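Local atomic coordinates of Slr1438 protein (PDB entry 3K25), a protein that probably binds carbohydrate and may act as an isomerase, as in the aldose 1-epimerase family, although its own function remains unknown. Residues A[76-81]-A[85-90]; A[237-242]-A[266-271]; A[35-40]-A[46-51]; A[25-30]-A[134-139]. One frame throughout, in Å; residues are numbered along the deposited sequence.

Contact 1. Residues A[76-81]-A[85-90]; sequences QDQFNH and SYRLKQ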
# COMPACT_ATOMS: atom_id res chain seq x y z
N GLN A 76 -9.54 -10.64 17.67
CA GLN A 76 -9.34 -12.08 17.79
C GLN A 76 -8.74 -12.60 16.49
O GLN A 76 -8.61 -13.82 16.30
CB GLN A 76 -10.67 -12.82 18.04
CG GLN A 76 -11.68 -12.16 18.98
CD GLN A 76 -11.14 -11.96 20.37
OE1 GLN A 76 -10.44 -10.99 20.64
NE2 GLN A 76 -11.46 -12.88 21.27
N ASP A 77 -8.39 -11.69 15.59
CA ASP A 77 -7.83 -12.07 14.30
C ASP A 77 -8.77 -12.97 13.51
O ASP A 77 -8.33 -13.86 12.78
CB ASP A 77 -6.48 -12.76 14.49
CG ASP A 77 -5.32 -11.78 14.55
OD1 ASP A 77 -5.54 -10.61 14.94
OD2 ASP A 77 -4.18 -12.17 14.20
N GLN A 78 -10.08 -12.76 13.67
CA GLN A 78 -11.03 -13.57 12.92
C GLN A 78 -12.34 -12.87 12.59
O GLN A 78 -12.65 -11.79 13.11
CB GLN A 78 -11.34 -14.86 13.67
CG GLN A 78 -12.28 -14.69 14.83
CD GLN A 78 -12.56 -16.00 15.51
OE1 GLN A 78 -11.65 -16.72 15.92
NE2 GLN A 78 -13.84 -16.34 15.64
N PHE A 79 -13.09 -13.51 11.69
CA PHE A 79 -14.39 -13.03 11.26
C PHE A 79 -15.20 -14.26 10.86
O PHE A 79 -14.66 -15.23 10.34
CB PHE A 79 -14.29 -12.09 10.05
CG PHE A 79 -13.93 -12.77 8.77
CD1 PHE A 79 -12.64 -13.23 8.54
CD2 PHE A 79 -14.89 -12.96 7.78
CE1 PHE A 79 -12.30 -13.85 7.34
CE2 PHE A 79 -14.57 -13.58 6.57
CZ PHE A 79 -13.26 -14.03 6.35
N ASN A 80 -16.49 -14.21 11.14
CA ASN A 80 -17.37 -15.32 10.81
C ASN A 80 -18.04 -15.04 9.49
O ASN A 80 -18.34 -13.90 9.17
CB ASN A 80 -18.44 -15.49 11.90
CG ASN A 80 -17.89 -16.09 13.18
OD1 ASN A 80 -16.67 -16.11 13.40
ND2 ASN A 80 -18.78 -16.58 14.04
N HIS A 81 -18.24 -16.10 8.71
CA HIS A 81 -18.93 -15.98 7.44
C HIS A 81 -19.74 -17.25 7.24
O HIS A 81 -19.20 -18.35 7.26
CB HIS A 81 -17.96 -15.82 6.26
CG HIS A 81 -18.65 -15.86 4.93
ND1 HIS A 81 -19.50 -14.87 4.50
CD2 HIS A 81 -18.65 -16.80 3.95
CE1 HIS A 81 -20.00 -15.19 3.32
NE2 HIS A 81 -19.50 -16.36 2.97
N SER A 85 -16.06 -19.90 10.91
CA SER A 85 -15.14 -18.88 11.40
C SER A 85 -13.81 -18.91 10.63
O SER A 85 -13.30 -19.99 10.30
CB SER A 85 -14.89 -19.09 12.89
OG SER A 85 -14.03 -18.09 13.40
N TYR A 86 -13.26 -17.74 10.35
CA TYR A 86 -12.00 -17.64 9.60
C TYR A 86 -10.95 -16.76 10.27
O TYR A 86 -11.29 -15.73 10.85
CB TYR A 86 -12.27 -17.13 8.18
CG TYR A 86 -13.18 -18.05 7.37
CD1 TYR A 86 -14.56 -18.06 7.60
CD2 TYR A 86 -12.65 -18.96 6.46
CE1 TYR A 86 -15.39 -18.96 6.94
CE2 TYR A 86 -13.48 -19.87 5.80
CZ TYR A 86 -14.85 -19.86 6.05
OH TYR A 86 -15.68 -20.76 5.40
N ARG A 87 -9.69 -17.17 10.17
CA ARG A 87 -8.57 -16.43 10.77
C ARG A 87 -7.77 -15.67 9.71
O ARG A 87 -7.34 -16.24 8.72
CB ARG A 87 -7.64 -17.40 11.49
CG ARG A 87 -8.34 -18.30 12.49
CD ARG A 87 -8.79 -17.52 13.72
NE ARG A 87 -7.65 -16.96 14.44
CZ ARG A 87 -6.72 -17.68 15.06
NH1 ARG A 87 -5.72 -17.08 15.68
NH2 ARG A 87 -6.80 -19.01 15.07
N LEU A 88 -7.55 -14.39 9.95
CA LEU A 88 -6.79 -13.55 9.03
C LEU A 88 -5.84 -12.64 9.78
O LEU A 88 -6.25 -11.90 10.68
CB LEU A 88 -7.71 -12.67 8.21
CG LEU A 88 -8.34 -13.26 6.96
CD1 LEU A 88 -9.44 -12.32 6.50
CD2 LEU A 88 -7.29 -13.45 5.91
N LYS A 89 -4.56 -12.68 9.40
CA LYS A 89 -3.56 -11.83 10.03
C LYS A 89 -3.72 -10.39 9.57
O LYS A 89 -4.41 -10.10 8.59
CB LYS A 89 -2.15 -12.32 9.67
CG LYS A 89 -1.82 -13.70 10.22
CD LYS A 89 -0.38 -14.09 9.93
CE LYS A 89 0.02 -15.38 10.63
NZ LYS A 89 1.49 -15.61 10.55
N GLN A 90 -3.09 -9.48 10.30
CA GLN A 90 -3.16 -8.06 9.99
C GLN A 90 -2.73 -7.73 8.56
O GLN A 90 -1.60 -8.03 8.16
CB GLN A 90 -2.31 -7.28 10.98
CG GLN A 90 -2.36 -5.78 10.79
CD GLN A 90 -1.58 -5.03 11.86
OE1 GLN A 90 -0.36 -5.17 11.95
NE2 GLN A 90 -2.29 -4.23 12.67

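Contact 2. Residues A[237-242]-A[266-271]; sequences YQTLVL and GEQLAW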
# COMPACT_ATOMS: atom_id res chain seq x y z
N TYR A 237 -11.58 3.94 -2.60
CA TYR A 237 -10.89 4.33 -1.38
C TYR A 237 -11.57 5.46 -0.64
O TYR A 237 -11.64 6.59 -1.13
CB TYR A 237 -9.45 4.69 -1.72
CG TYR A 237 -8.78 3.57 -2.46
CD1 TYR A 237 -8.81 3.52 -3.86
CD2 TYR A 237 -8.20 2.50 -1.77
CE1 TYR A 237 -8.27 2.43 -4.56
CE2 TYR A 237 -7.67 1.40 -2.45
CZ TYR A 237 -7.71 1.37 -3.84
OH TYR A 237 -7.20 0.27 -4.51
N GLN A 238 -12.04 5.16 0.57
CA GLN A 238 -12.76 6.13 1.39
C GLN A 238 -12.05 6.51 2.67
O GLN A 238 -12.50 7.41 3.38
CB GLN A 238 -14.14 5.56 1.70
CG GLN A 238 -14.84 5.06 0.45
CD GLN A 238 -15.95 4.09 0.75
OE1 GLN A 238 -17.02 4.48 1.21
NE2 GLN A 238 -15.70 2.81 0.50
N THR A 239 -10.94 5.84 2.96
CA THR A 239 -10.17 6.11 4.18
C THR A 239 -8.70 6.45 3.92
O THR A 239 -8.06 5.89 3.03
CB THR A 239 -10.23 4.92 5.15
OG1 THR A 239 -11.49 4.93 5.84
CG2 THR A 239 -9.10 4.99 6.16
N LEU A 240 -8.18 7.36 4.74
CA LEU A 240 -6.80 7.79 4.62
C LEU A 240 -6.08 7.53 5.93
O LEU A 240 -6.51 8.00 6.99
CB LEU A 240 -6.76 9.27 4.27
CG LEU A 240 -5.86 9.72 3.12
CD1 LEU A 240 -5.60 8.59 2.11
CD2 LEU A 240 -6.57 10.90 2.45
N VAL A 241 -4.98 6.78 5.86
CA VAL A 241 -4.20 6.44 7.04
C VAL A 241 -2.83 7.12 7.03
O VAL A 241 -2.20 7.25 5.97
CB VAL A 241 -4.02 4.90 7.16
CG1 VAL A 241 -3.01 4.58 8.27
CG2 VAL A 241 -5.36 4.23 7.45
N LEU A 242 -2.37 7.56 8.20
CA LEU A 242 -1.06 8.20 8.30
C LEU A 242 -0.22 7.51 9.37
O LEU A 242 -0.59 7.49 10.53
CB LEU A 242 -1.23 9.68 8.61
CG LEU A 242 0.08 10.45 8.49
CD1 LEU A 242 -0.19 11.83 7.92
CD2 LEU A 242 0.75 10.52 9.86
N GLY A 266 -18.70 -3.81 8.54
CA GLY A 266 -19.37 -3.48 7.30
C GLY A 266 -19.05 -2.05 6.88
O GLY A 266 -19.45 -1.62 5.80
N GLU A 267 -18.32 -1.33 7.71
CA GLU A 267 -17.98 0.06 7.41
C GLU A 267 -17.09 0.22 6.17
O GLU A 267 -15.94 -0.25 6.12
CB GLU A 267 -17.31 0.70 8.63
CG GLU A 267 -17.18 2.21 8.53
CD GLU A 267 -16.44 2.80 9.72
OE1 GLU A 267 -16.14 4.01 9.68
OE2 GLU A 267 -16.17 2.06 10.69
N GLN A 268 -17.63 0.90 5.16
CA GLN A 268 -16.92 1.14 3.90
C GLN A 268 -16.47 -0.19 3.31
O GLN A 268 -15.51 -0.22 2.54
CB GLN A 268 -15.70 2.04 4.09
CG GLN A 268 -16.00 3.41 4.72
CD GLN A 268 -14.76 4.30 4.82
OE1 GLN A 268 -13.64 3.81 5.03
NE2 GLN A 268 -14.95 5.60 4.70
N LEU A 269 -17.14 -1.27 3.69
CA LEU A 269 -16.77 -2.58 3.18
C LEU A 269 -17.13 -2.62 1.69
O LEU A 269 -18.02 -1.89 1.25
CB LEU A 269 -17.51 -3.68 3.94
CG LEU A 269 -17.20 -5.12 3.53
CD1 LEU A 269 -15.71 -5.37 3.68
CD2 LEU A 269 -18.00 -6.10 4.37
N ALA A 270 -16.45 -3.45 0.91
CA ALA A 270 -16.72 -3.54 -0.52
C ALA A 270 -17.02 -4.98 -0.95
O ALA A 270 -16.59 -5.94 -0.32
CB ALA A 270 -15.53 -3.00 -1.32
N TRP A 271 -17.76 -5.11 -2.05
CA TRP A 271 -18.14 -6.41 -2.56
C TRP A 271 -17.92 -6.56 -4.05
O TRP A 271 -17.86 -5.57 -4.79
CB TRP A 271 -19.62 -6.70 -2.26
CG TRP A 271 -20.00 -6.71 -0.79
CD1 TRP A 271 -20.24 -5.63 0.00
CD2 TRP A 271 -20.15 -7.87 0.05
NE1 TRP A 271 -20.54 -6.03 1.28
CE2 TRP A 271 -20.49 -7.40 1.34
CE3 TRP A 271 -20.04 -9.25 -0.17
CZ2 TRP A 271 -20.71 -8.27 2.41
CZ3 TRP A 271 -20.26 -10.11 0.90
CH2 TRP A 271 -20.59 -9.61 2.17

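Contact 3. Residues A[35-40]-A[46-51]; sequences VTEWTV and LYFDRE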
# COMPACT_ATOMS: atom_id res chain seq x y z
N VAL A 35 6.43 -2.89 -4.71
CA VAL A 35 7.26 -1.81 -5.25
C VAL A 35 8.16 -1.55 -4.04
O VAL A 35 7.66 -1.20 -2.97
CB VAL A 35 6.45 -0.51 -5.52
CG1 VAL A 35 7.39 0.66 -5.74
CG2 VAL A 35 5.57 -0.69 -6.73
N THR A 36 9.46 -1.73 -4.17
CA THR A 36 10.33 -1.51 -3.02
C THR A 36 10.96 -0.13 -3.01
O THR A 36 10.89 0.57 -2.01
CB THR A 36 11.44 -2.54 -3.00
OG1 THR A 36 12.18 -2.46 -4.23
CG2 THR A 36 10.88 -3.93 -2.86
N GLU A 37 11.56 0.25 -4.13
CA GLU A 37 12.21 1.56 -4.22
C GLU A 37 11.81 2.31 -5.48
O GLU A 37 11.49 1.71 -6.50
CB GLU A 37 13.74 1.38 -4.20
CG GLU A 37 14.24 0.47 -3.10
CD GLU A 37 15.75 0.56 -2.89
OE1 GLU A 37 16.49 0.72 -3.89
OE2 GLU A 37 16.19 0.46 -1.73
N TRP A 38 11.84 3.63 -5.39
CA TRP A 38 11.48 4.50 -6.51
C TRP A 38 12.30 5.78 -6.46
O TRP A 38 12.36 6.43 -5.42
CB TRP A 38 9.98 4.82 -6.44
CG TRP A 38 9.47 5.84 -7.43
CD1 TRP A 38 10.04 6.20 -8.62
CD2 TRP A 38 8.25 6.59 -7.32
NE1 TRP A 38 9.25 7.12 -9.26
CE2 TRP A 38 8.15 7.38 -8.49
CE3 TRP A 38 7.24 6.67 -6.35
CZ2 TRP A 38 7.06 8.24 -8.72
CZ3 TRP A 38 6.16 7.53 -6.58
CH2 TRP A 38 6.08 8.30 -7.76
N THR A 39 12.97 6.12 -7.57
CA THR A 39 13.78 7.34 -7.64
C THR A 39 13.50 8.21 -8.86
O THR A 39 13.32 7.72 -9.97
CB THR A 39 15.31 7.07 -7.62
OG1 THR A 39 15.68 6.31 -8.78
CG2 THR A 39 15.70 6.35 -6.37
N VAL A 40 13.48 9.51 -8.61
CA VAL A 40 13.25 10.52 -9.63
C VAL A 40 14.45 11.44 -9.61
O VAL A 40 14.69 12.15 -8.63
CB VAL A 40 11.98 11.32 -9.32
CG1 VAL A 40 10.77 10.58 -9.86
CG2 VAL A 40 11.83 11.48 -7.81
N LEU A 46 10.72 6.93 -2.18
CA LEU A 46 10.20 5.93 -1.24
C LEU A 46 11.27 5.55 -0.22
O LEU A 46 12.46 5.64 -0.50
CB LEU A 46 9.78 4.65 -1.95
CG LEU A 46 8.46 4.66 -2.72
CD1 LEU A 46 8.26 3.34 -3.47
CD2 LEU A 46 7.34 4.89 -1.72
N TYR A 47 10.84 5.13 0.97
CA TYR A 47 11.76 4.70 2.02
C TYR A 47 11.79 3.18 1.96
O TYR A 47 10.77 2.56 1.69
CB TYR A 47 11.26 5.13 3.39
CG TYR A 47 11.85 4.34 4.56
CD1 TYR A 47 11.35 3.07 4.89
CD2 TYR A 47 12.87 4.87 5.34
CE1 TYR A 47 11.86 2.36 5.99
CE2 TYR A 47 13.39 4.17 6.42
CZ TYR A 47 12.88 2.92 6.75
OH TYR A 47 13.39 2.25 7.84
N PHE A 48 12.94 2.58 2.24
CA PHE A 48 13.03 1.13 2.19
C PHE A 48 14.12 0.55 3.07
O PHE A 48 15.30 0.86 2.89
CB PHE A 48 13.24 0.67 0.75
CG PHE A 48 12.94 -0.79 0.52
CD1 PHE A 48 11.64 -1.28 0.72
CD2 PHE A 48 13.93 -1.67 0.12
CE1 PHE A 48 11.34 -2.63 0.52
CE2 PHE A 48 13.64 -3.02 -0.09
CZ PHE A 48 12.34 -3.50 0.11
N ASP A 49 13.73 -0.30 4.00
CA ASP A 49 14.69 -0.93 4.90
C ASP A 49 15.27 -2.19 4.25
O ASP A 49 14.73 -3.28 4.40
CB ASP A 49 13.99 -1.29 6.21
CG ASP A 49 14.96 -1.76 7.27
OD1 ASP A 49 15.98 -2.39 6.90
OD2 ASP A 49 14.70 -1.51 8.48
N ARG A 50 16.40 -2.01 3.56
CA ARG A 50 17.08 -3.10 2.85
C ARG A 50 17.55 -4.25 3.73
O ARG A 50 17.32 -5.42 3.40
CB ARG A 50 18.27 -2.55 2.07
CG ARG A 50 17.89 -1.59 0.95
CD ARG A 50 19.11 -1.08 0.22
NE ARG A 50 18.73 -0.17 -0.85
CZ ARG A 50 19.59 0.58 -1.54
NH1 ARG A 50 20.89 0.52 -1.26
NH2 ARG A 50 19.16 1.38 -2.50
N GLU A 51 18.21 -3.94 4.83
CA GLU A 51 18.69 -4.97 5.73
C GLU A 51 17.56 -5.86 6.20
O GLU A 51 17.64 -7.08 6.13
CB GLU A 51 19.38 -4.33 6.92
CG GLU A 51 20.74 -3.79 6.58
CD GLU A 51 21.12 -2.63 7.47
OE1 GLU A 51 20.61 -1.52 7.22
OE2 GLU A 51 21.92 -2.85 8.41

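Contact 4. Residues A[25-30]-A[134-139]; sequences LSLVPG and FSYQLQ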
# COMPACT_ATOMS: atom_id res chain seq x y z
N LEU A 25 12.22 2.57 -11.00
CA LEU A 25 11.53 1.89 -9.92
C LEU A 25 11.93 0.42 -9.85
O LEU A 25 12.27 -0.21 -10.86
CB LEU A 25 10.01 2.05 -10.14
CG LEU A 25 9.00 1.42 -9.18
CD1 LEU A 25 7.71 2.24 -9.24
CD2 LEU A 25 8.75 -0.04 -9.54
N SER A 26 11.89 -0.12 -8.64
CA SER A 26 12.23 -1.51 -8.42
C SER A 26 11.03 -2.25 -7.85
O SER A 26 10.53 -1.90 -6.78
CB SER A 26 13.42 -1.63 -7.46
OG SER A 26 14.54 -0.92 -7.95
N LEU A 27 10.57 -3.27 -8.56
CA LEU A 27 9.43 -4.06 -8.13
C LEU A 27 9.82 -5.53 -8.05
O LEU A 27 10.37 -6.08 -9.00
CB LEU A 27 8.26 -3.83 -9.09
CG LEU A 27 7.03 -4.74 -9.16
CD1 LEU A 27 6.56 -5.17 -7.79
CD2 LEU A 27 5.95 -3.99 -9.91
N VAL A 28 9.59 -6.16 -6.89
CA VAL A 28 9.92 -7.57 -6.72
C VAL A 28 8.63 -8.36 -6.40
O VAL A 28 8.21 -8.48 -5.25
CB VAL A 28 11.04 -7.74 -5.62
CG1 VAL A 28 10.95 -6.64 -4.61
CG2 VAL A 28 10.95 -9.11 -4.93
N PRO A 29 8.00 -8.90 -7.46
CA PRO A 29 6.76 -9.69 -7.52
C PRO A 29 6.57 -10.90 -6.61
O PRO A 29 5.47 -11.17 -6.16
CB PRO A 29 6.67 -10.08 -9.00
CG PRO A 29 8.10 -10.07 -9.44
CD PRO A 29 8.63 -8.84 -8.79
N GLY A 30 7.65 -11.64 -6.34
CA GLY A 30 7.54 -12.80 -5.48
C GLY A 30 7.31 -12.45 -4.02
O GLY A 30 6.95 -13.32 -3.22
N PHE A 134 -2.89 -6.39 -10.98
CA PHE A 134 -2.52 -5.00 -10.76
C PHE A 134 -1.59 -4.59 -11.87
O PHE A 134 -0.75 -5.38 -12.32
CB PHE A 134 -1.81 -4.82 -9.40
CG PHE A 134 -2.72 -4.92 -8.20
CD1 PHE A 134 -4.01 -5.46 -8.30
CD2 PHE A 134 -2.27 -4.52 -6.94
CE1 PHE A 134 -4.82 -5.60 -7.17
CE2 PHE A 134 -3.07 -4.65 -5.80
CZ PHE A 134 -4.35 -5.19 -5.91
N SER A 135 -1.74 -3.35 -12.30
CA SER A 135 -0.90 -2.81 -13.35
C SER A 135 -0.12 -1.65 -12.76
O SER A 135 -0.69 -0.70 -12.23
CB SER A 135 -1.78 -2.33 -14.52
OG SER A 135 -0.99 -1.79 -15.57
N TYR A 136 1.20 -1.74 -12.83
CA TYR A 136 2.05 -0.68 -12.32
C TYR A 136 2.60 0.04 -13.54
O TYR A 136 3.28 -0.55 -14.37
CB TYR A 136 3.19 -1.25 -11.48
CG TYR A 136 2.75 -2.20 -10.39
CD1 TYR A 136 2.22 -3.44 -10.69
CD2 TYR A 136 2.91 -1.86 -9.04
CE1 TYR A 136 1.88 -4.34 -9.70
CE2 TYR A 136 2.57 -2.76 -8.04
CZ TYR A 136 2.06 -4.00 -8.38
OH TYR A 136 1.78 -4.94 -7.40
N GLN A 137 2.29 1.33 -13.63
CA GLN A 137 2.71 2.17 -14.75
C GLN A 137 3.56 3.31 -14.24
O GLN A 137 3.14 4.06 -13.37
CB GLN A 137 1.48 2.69 -15.48
CG GLN A 137 0.52 1.56 -15.79
CD GLN A 137 -0.83 2.03 -16.23
OE1 GLN A 137 -1.16 3.21 -16.13
NE2 GLN A 137 -1.64 1.10 -16.72
N LEU A 138 4.77 3.41 -14.79
CA LEU A 138 5.72 4.45 -14.42
C LEU A 138 5.98 5.41 -15.56
O LEU A 138 6.41 4.99 -16.63
CB LEU A 138 7.04 3.82 -14.00
CG LEU A 138 8.07 4.86 -13.55
CD1 LEU A 138 7.84 5.13 -12.07
CD2 LEU A 138 9.51 4.35 -13.77
N GLN A 139 5.71 6.69 -15.34
CA GLN A 139 5.96 7.73 -16.34
C GLN A 139 6.32 9.03 -15.66
O GLN A 139 5.83 9.34 -14.57
CB GLN A 139 4.76 8.00 -17.25
CG GLN A 139 4.85 9.44 -17.81
CD GLN A 139 3.63 9.89 -18.60
OE1 GLN A 139 2.48 9.67 -18.18
NE2 GLN A 139 3.87 10.55 -19.73

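Contact 1. Residues A[76-81]-A[85-90]
Phe79 and Tyr86 pack against each other on the inward face of two antiparallel strands, and Leu88 closes the group from the far end. Ring atom CE1 of Phe79 does most of the touching: it lies 3.4 Å from CB of Tyr86 and also 3.4 Å from CD1 of Leu88. The two rings meet obliquely, their planes 32° apart and their centroids 5.6 Å from each other. Phe79 can lean across the strand because its CG stands between the backbone N and the carbonyl carbon (chi1 72°). Leu263, in helix 262-265, backs both Phe79 and Leu88. Beneath the rings the backbones are tied twice between Phe79 and Tyr86, by Phe79 N to Tyr86 O at 3.0 Å and Tyr86 N to Phe79 O at 2.9 Å. A third bond, Leu88 N to Asp77 O, continues the pairing. This is a two-stranded beta hairpin, 78-81 with 84-87, standing at the surface of the molecule. Its other face is polar and loose. There the non-hydrogen-bonded pairs Gln78-Arg87 and Asn80-Ser85 put their side chains toward solvent, with Ser85 OG making a weak 3.3 Å bond to Asn80 OD1. Gln78 runs out extended beside Ser85, and its CB rests 3.7 Å from CD of Arg87, whose chain is bent twice. An alanine at Gln78 removes the amide lying beside Ser85 OG and Arg87 CD, which would probably leave the arginine chain freer to swing. The Arg87 guanidinium itself turns an edge toward Asp77 O without bonding to it.

Contact 2. Residues A[237-242]-A[266-271]
Gln268 reaches across to Gln238 and Thr239, and its side chain meets a different atom at almost every step. CB of Gln268 starts 3.7 Å from NE2 of Gln238, and CG of Gln268 passes 3.8 Å from OE1 of Gln238, the two glutamines running alongside each other from opposite directions. Further out, CD of Gln268 comes up to the CB of Gln238, at 3.4 Å. At the tip the amide divides its two ends. OE1 of Gln268 accepts from Thr239 OG1 at 2.6 Å, the hydroxyl lying in the carbonyl plane on a lone pair, while Gln268 NE2 makes a weak 3.3 Å bond to Gln238 O. A donor and an acceptor of adjacent residues together probably fix the rotation of the amide. The chain points straight at them because it is fully extended beyond CG (chi2 -177°). Gln268 itself sits at the third position of a type II turn, Gly266 to Leu269, and Pro259 touches both Gln268 and Thr239. The site it grips is where strand 239-245 begins beside strand 250-256: Gln238 and Thr239 both face Trp256 there, the arrangement of a classic beta bulge.

Contact 3. Residues A[35-40]-A[46-51]
Thr36 lies over one face of the Phe48 ring, its CB 3.5 Å from the ring centroid and displaced toward the rim. The methyl CG2 of Thr36 continues in the same direction and meets the Phe48 ring at CZ, 3.3 Å away. The hydrogen bond from OG1 of Thr36 to Ser26 O, on the adjoining strand, probably helps hold the threonine in this rotation. Phe53, further along the same loop, meets the Phe48 ring edge-to-face. Glu37 passes the ring at about a right angle, with its carboxylate plane nearly perpendicular to the ring (84°), and goes on to Arg50. Here the guanidinium grips side-on: Arg50 NE gives a nearly straight bond (164°) of 2.8 Å to Glu37 OE2, within the guanidinium plane, while Arg50 NH2 reaches Glu37 OE1 at 3.1 Å, tilted from that plane. Both oxygens use their syn lone pairs, and a weak third bond runs from NH2 to OE2. Such a two-nitrogen grip is likely to hold the carboxylate against rotation at the more exposed end of the contact. At the buried end the side-chain contacts are apolar. Leu46 sets CD1 against both CG1 of Val35, at 3.6 Å, and CB of Trp38, at 3.7 Å, while its CG lies at the edge of the indole. The loop 46-51 is thus laid along strand 34-40 after the chain has turned back from that strand into the short strand 43-44. Thr36 and Glu37 both face Ser26, which is consistent with both side chains reaching Phe48 and makes the pair a classic beta bulge.

Contact 4. Residues A[25-30]-A[134-139]
Leu27 sets its CD2 methyl squarely over the ring of Tyr136, 3.7 Å from the centroid and only 11° off the ring normal, a CH-pi contact at the centre of the face. The side chains meet at about a right angle, and CD2 is the atom of Leu27 that touches the ring. Two residues along, Leu25 and Leu138 meet methyl to methyl, CD1 to CD1 at 4.0 Å. Both leucines carry CG anti to the backbone N (chi1 179° and -178°), which sends their branches out from the two strands into the gap between them. The contact has no polar component; its four residues are all buried. Around this first shell, Val35 and Ile145 touch Tyr136, Leu114 packs on both Tyr136 and Leu27, Leu25 touches Leu143, and Trp38 lies against Leu138. The phenol hydroxyl has a weak hydrogen bond to Gly33 O, which probably helps hold the hydroxyl end of the ring in place. Replacing Tyr136 by an alanine would probably leave the Leu27 methyl without the face it rests on, open a gap between Val35 and Leu114, and deprive Gly33 O of this weak partner. On the other side of its strand, Gln137 NE2 bonds to Ser135 OG at 3.2 Å, and that hydroxyl is held in turn by Asp113. The whole contact joins two layers of a beta sandwich: strand 23-28, running between 14-18 and 34-40 in a small antiparallel sheet, lies against strand 130-139, flanked by 110-117 and 142-151 in the large one.

Overall arrangement
Contact 4 is the buried one, purely apolar and holding two sheets face to face, whereas contact 1 is a surface hairpin with one apolar and one polar side. Contacts 2 and 3 fall between them in burial: contact 2 rests on amide and hydroxyl hydrogen bonds, contact 3 grades from leucine packing to a salt bridge. Contacts 3 and 4 share a sheet and touch directly, Ser26 probably pairing through its backbone with Thr36 and Glu37. Contacts 1 and 2 lie across the chain's centre from them, their own centres about 18 Å apart; helix 262-265 packs on the hairpin and leads into segment 266-271. Beta bulges mark contacts 2 and 3.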